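Local structure of serpin-12 (Manduca sexta, 6CJ7) at residues A[270-282]-A[373-385]. The protein is a serine protease inhibitor of the serpin family that controls the prophenoloxidase activation system in larval hemolymph. Numbering follows the deposited sequence.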
# COMPACT_ATOMS: atom_id res chain seq x y z
N LEU A 270 16.51 -14.32 14.62
CA LEU A 270 15.50 -13.30 14.37
C LEU A 270 14.48 -13.25 15.51
O LEU A 270 13.97 -14.30 15.93
CB LEU A 270 14.81 -13.59 13.04
CG LEU A 270 13.58 -12.75 12.67
CD1 LEU A 270 13.99 -11.32 12.36
CD2 LEU A 270 12.87 -13.37 11.46
N GLU A 271 14.17 -12.05 16.00
CA GLU A 271 13.05 -11.80 16.89
C GLU A 271 12.21 -10.72 16.24
O GLU A 271 12.67 -9.58 16.11
CB GLU A 271 13.50 -11.38 18.28
CG GLU A 271 14.35 -12.47 18.95
CD GLU A 271 14.80 -12.12 20.36
OE1 GLU A 271 14.32 -11.13 20.94
OE2 GLU A 271 15.66 -12.84 20.89
N LEU A 272 10.99 -11.07 15.85
CA LEU A 272 10.12 -10.18 15.07
C LEU A 272 8.76 -10.04 15.75
O LEU A 272 8.05 -11.04 15.88
CB LEU A 272 9.97 -10.70 13.63
CG LEU A 272 9.16 -9.82 12.69
CD1 LEU A 272 9.94 -8.56 12.35
CD2 LEU A 272 8.79 -10.57 11.41
N PRO A 273 8.33 -8.84 16.17
CA PRO A 273 7.00 -8.71 16.79
C PRO A 273 5.90 -9.05 15.79
O PRO A 273 5.92 -8.63 14.63
CB PRO A 273 6.95 -7.24 17.20
CG PRO A 273 8.24 -6.63 16.87
CD PRO A 273 9.02 -7.54 16.00
N LYS A 274 4.93 -9.83 16.28
CA LYS A 274 3.66 -9.95 15.58
C LYS A 274 2.98 -8.60 15.53
O LYS A 274 2.98 -7.85 16.51
CB LYS A 274 2.71 -10.92 16.32
CG LYS A 274 3.06 -12.37 16.24
CD LYS A 274 1.80 -13.21 16.16
CE LYS A 274 1.23 -13.53 17.53
NZ LYS A 274 0.12 -14.52 17.41
N PHE A 275 2.35 -8.29 14.39
CA PHE A 275 1.56 -7.07 14.32
C PHE A 275 0.46 -7.23 13.28
O PHE A 275 0.53 -8.06 12.37
CB PHE A 275 2.43 -5.84 14.02
CG PHE A 275 3.10 -5.86 12.68
CD1 PHE A 275 2.44 -5.41 11.54
CD2 PHE A 275 4.41 -6.29 12.56
CE1 PHE A 275 3.07 -5.43 10.30
CE2 PHE A 275 5.04 -6.29 11.34
CZ PHE A 275 4.38 -5.87 10.20
N SER A 276 -0.57 -6.41 13.43
CA SER A 276 -1.58 -6.21 12.40
C SER A 276 -1.87 -4.72 12.35
O SER A 276 -2.25 -4.14 13.37
CB SER A 276 -2.85 -7.01 12.73
OG SER A 276 -3.82 -6.87 11.70
N ILE A 277 -1.66 -4.10 11.19
CA ILE A 277 -1.78 -2.65 11.07
C ILE A 277 -2.82 -2.33 10.00
O ILE A 277 -2.78 -2.89 8.90
CB ILE A 277 -0.42 -2.00 10.77
CG1 ILE A 277 -0.56 -0.47 10.72
CG2 ILE A 277 0.23 -2.54 9.49
CD1 ILE A 277 0.77 0.24 10.68
N LYS A 278 -3.77 -1.47 10.35
CA LYS A 278 -4.81 -1.03 9.43
C LYS A 278 -4.77 0.48 9.33
O LYS A 278 -4.71 1.17 10.36
CB LYS A 278 -6.20 -1.47 9.90
CG LYS A 278 -7.34 -0.93 9.05
CD LYS A 278 -8.67 -0.97 9.78
CE LYS A 278 -9.80 -1.24 8.80
NZ LYS A 278 -9.58 -0.52 7.52
N ALA A 279 -4.81 1.00 8.11
CA ALA A 279 -4.85 2.44 7.90
C ALA A 279 -5.95 2.76 6.91
O ALA A 279 -6.05 2.12 5.86
CB ALA A 279 -3.51 2.96 7.39
N ASP A 280 -6.78 3.75 7.25
CA ASP A 280 -7.76 4.33 6.33
C ASP A 280 -7.36 5.77 6.08
O ASP A 280 -7.23 6.55 7.04
CB ASP A 280 -9.17 4.27 6.90
CG ASP A 280 -9.60 2.88 7.29
OD1 ASP A 280 -10.16 2.73 8.40
OD2 ASP A 280 -9.41 1.93 6.49
N ILE A 281 -7.20 6.15 4.81
CA ILE A 281 -6.51 7.38 4.45
C ILE A 281 -7.33 8.17 3.43
O ILE A 281 -7.70 7.64 2.38
CB ILE A 281 -5.12 7.10 3.86
CG1 ILE A 281 -4.24 6.35 4.87
CG2 ILE A 281 -4.48 8.39 3.43
CD1 ILE A 281 -2.97 5.84 4.24
N ASN A 282 -7.58 9.43 3.75
CA ASN A 282 -8.10 10.40 2.80
C ASN A 282 -6.91 11.03 2.08
O ASN A 282 -6.12 11.75 2.70
CB ASN A 282 -8.96 11.42 3.53
CG ASN A 282 -9.48 12.52 2.63
OD1 ASN A 282 -9.06 12.69 1.48
ND2 ASN A 282 -10.40 13.31 3.17
N PHE A 373 3.26 -2.88 -0.03
CA PHE A 373 2.89 -2.32 1.26
C PHE A 373 4.15 -1.72 1.87
O PHE A 373 5.23 -2.32 1.78
CB PHE A 373 2.31 -3.43 2.17
CG PHE A 373 1.27 -3.00 3.13
CD1 PHE A 373 1.62 -2.46 4.36
CD2 PHE A 373 -0.07 -3.26 2.88
CE1 PHE A 373 0.64 -2.09 5.28
CE2 PHE A 373 -1.04 -2.91 3.77
CZ PHE A 373 -0.69 -2.32 4.98
N MET A 374 4.00 -0.55 2.48
CA MET A 374 5.07 0.05 3.29
C MET A 374 4.51 0.35 4.67
O MET A 374 3.40 0.87 4.78
CB MET A 374 5.64 1.32 2.65
CG MET A 374 6.35 1.06 1.34
SD MET A 374 7.05 2.56 0.65
CE MET A 374 8.43 2.85 1.76
N ALA A 375 5.25 -0.01 5.71
CA ALA A 375 4.77 0.27 7.05
C ALA A 375 5.92 0.79 7.89
O ALA A 375 7.00 0.18 7.92
CB ALA A 375 4.15 -0.96 7.71
N ARG A 376 5.67 1.88 8.60
CA ARG A 376 6.55 2.34 9.66
C ARG A 376 5.94 1.87 10.97
O ARG A 376 4.89 2.36 11.39
CB ARG A 376 6.71 3.86 9.59
CG ARG A 376 7.48 4.50 10.78
CD ARG A 376 7.60 5.98 10.58
NE ARG A 376 6.33 6.61 10.96
CZ ARG A 376 6.00 7.87 10.72
NH1 ARG A 376 6.86 8.67 10.13
NH2 ARG A 376 4.81 8.31 11.09
N ILE A 377 6.58 0.90 11.61
CA ILE A 377 6.05 0.28 12.82
C ILE A 377 6.70 0.99 14.00
O ILE A 377 7.84 0.69 14.37
CB ILE A 377 6.29 -1.23 12.85
CG1 ILE A 377 5.80 -1.86 11.54
CG2 ILE A 377 5.64 -1.84 14.08
CD1 ILE A 377 4.32 -2.01 11.45
N MET A 378 5.96 1.93 14.60
CA MET A 378 6.36 2.60 15.84
C MET A 378 5.92 1.85 17.08
O MET A 378 6.52 2.03 18.14
CB MET A 378 5.78 4.02 15.93
CG MET A 378 6.14 4.94 14.78
SD MET A 378 7.91 5.02 14.35
CE MET A 378 8.64 6.13 15.64
N ASP A 379 4.85 1.07 16.98
CA ASP A 379 4.26 0.42 18.15
C ASP A 379 3.48 -0.79 17.66
O ASP A 379 2.34 -0.65 17.21
CB ASP A 379 3.34 1.39 18.91
CG ASP A 379 2.79 0.81 20.20
OD1 ASP A 379 2.90 -0.42 20.41
OD2 ASP A 379 2.22 1.58 21.01
N PRO A 380 4.05 -1.99 17.73
CA PRO A 380 3.36 -3.17 17.19
C PRO A 380 2.15 -3.61 18.00
O PRO A 380 1.45 -4.53 17.56
CB PRO A 380 4.45 -4.25 17.20
CG PRO A 380 5.32 -3.85 18.37
CD PRO A 380 5.36 -2.34 18.32
N THR A 381 1.88 -3.01 19.17
CA THR A 381 0.74 -3.39 19.98
C THR A 381 -0.54 -2.70 19.55
O THR A 381 -1.62 -3.04 20.06
CB THR A 381 1.00 -3.09 21.46
OG1 THR A 381 1.00 -1.67 21.69
CG2 THR A 381 2.33 -3.68 21.90
N LEU A 382 -0.46 -1.74 18.64
CA LEU A 382 -1.60 -0.96 18.19
C LEU A 382 -1.95 -1.35 16.77
O LEU A 382 -1.06 -1.47 15.92
CB LEU A 382 -1.31 0.54 18.28
CG LEU A 382 -1.06 1.04 19.70
CD1 LEU A 382 -0.66 2.50 19.72
CD2 LEU A 382 -2.28 0.80 20.57
N GLU A 383 -3.24 -1.55 16.52
CA GLU A 383 -3.69 -2.00 15.22
C GLU A 383 -3.97 -0.88 14.23
O GLU A 383 -4.19 -1.16 13.05
CB GLU A 383 -4.95 -2.86 15.37
CG GLU A 383 -4.77 -4.02 16.34
CD GLU A 383 -5.70 -5.17 16.05
OE1 GLU A 383 -6.83 -4.92 15.58
OE2 GLU A 383 -5.30 -6.33 16.29
N HIS A 384 -3.96 0.38 14.66
CA HIS A 384 -4.36 1.49 13.79
C HIS A 384 -3.18 2.41 13.49
O HIS A 384 -2.22 2.49 14.26
CB HIS A 384 -5.49 2.30 14.42
CG HIS A 384 -5.16 2.85 15.77
ND1 HIS A 384 -4.11 3.71 15.99
CD2 HIS A 384 -5.75 2.66 16.98
CE1 HIS A 384 -4.06 4.03 17.27
NE2 HIS A 384 -5.05 3.41 17.89
N ALA A 385 -3.27 3.10 12.35
CA ALA A 385 -2.30 4.12 11.96
C ALA A 385 -2.85 5.52 12.20
O ALA A 385 -3.91 5.70 12.80
CB ALA A 385 -1.90 3.95 10.51
O HOH W 1 -0.53 -4.67 15.80
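Ile377 meets Phe275 by laying its CD1 over one face of the ring, 3.9 Å from the centroid in a CH-pi contact displaced toward the rim. The two side chains cross at about a right angle; Phe275 chi1 of 64° sets CG between backbone N and carbonyl carbon, directing the ring toward Ile377. Ile277 extends the apolar layer, its CD1 4.3 Å from Ile377 CD1 and its CG2 approaching the Phe373 ring obliquely. Beyond Phe275, the rings of Pro273 and Pro380 abut through their CB atoms at 3.9 Å.

After the type I beta turn from Asp379 to Leu382, residues 383-385 run along the edge of strand 275-282 in the same direction. Lys278 N donates to Glu383 O at 2.8 Å, and Ala385 N returns a more bent bond to Lys278 O, making a single beta bridge between Lys278 and His384; the last two modelled residues are poorly ordered. Nearer the turn, a water accepts from Ser276 N (2.9 Å) and donates to Pro380 O (2.7 Å), joining the backbones.

Asp379 OD1 accepts from Thr381 N, closing an Asx turn, and also from Thr381 OG1, while its OD2 pairs with Lys199. Lys278 NZ forms a salt bridge with Asp280 OD2, which also bonds Ser321 OG. The N-to-C directions of strands 373-377 and 275-282 lie 110° apart, as where a sheet B strand packs across the edge strand of sheet A in serpins.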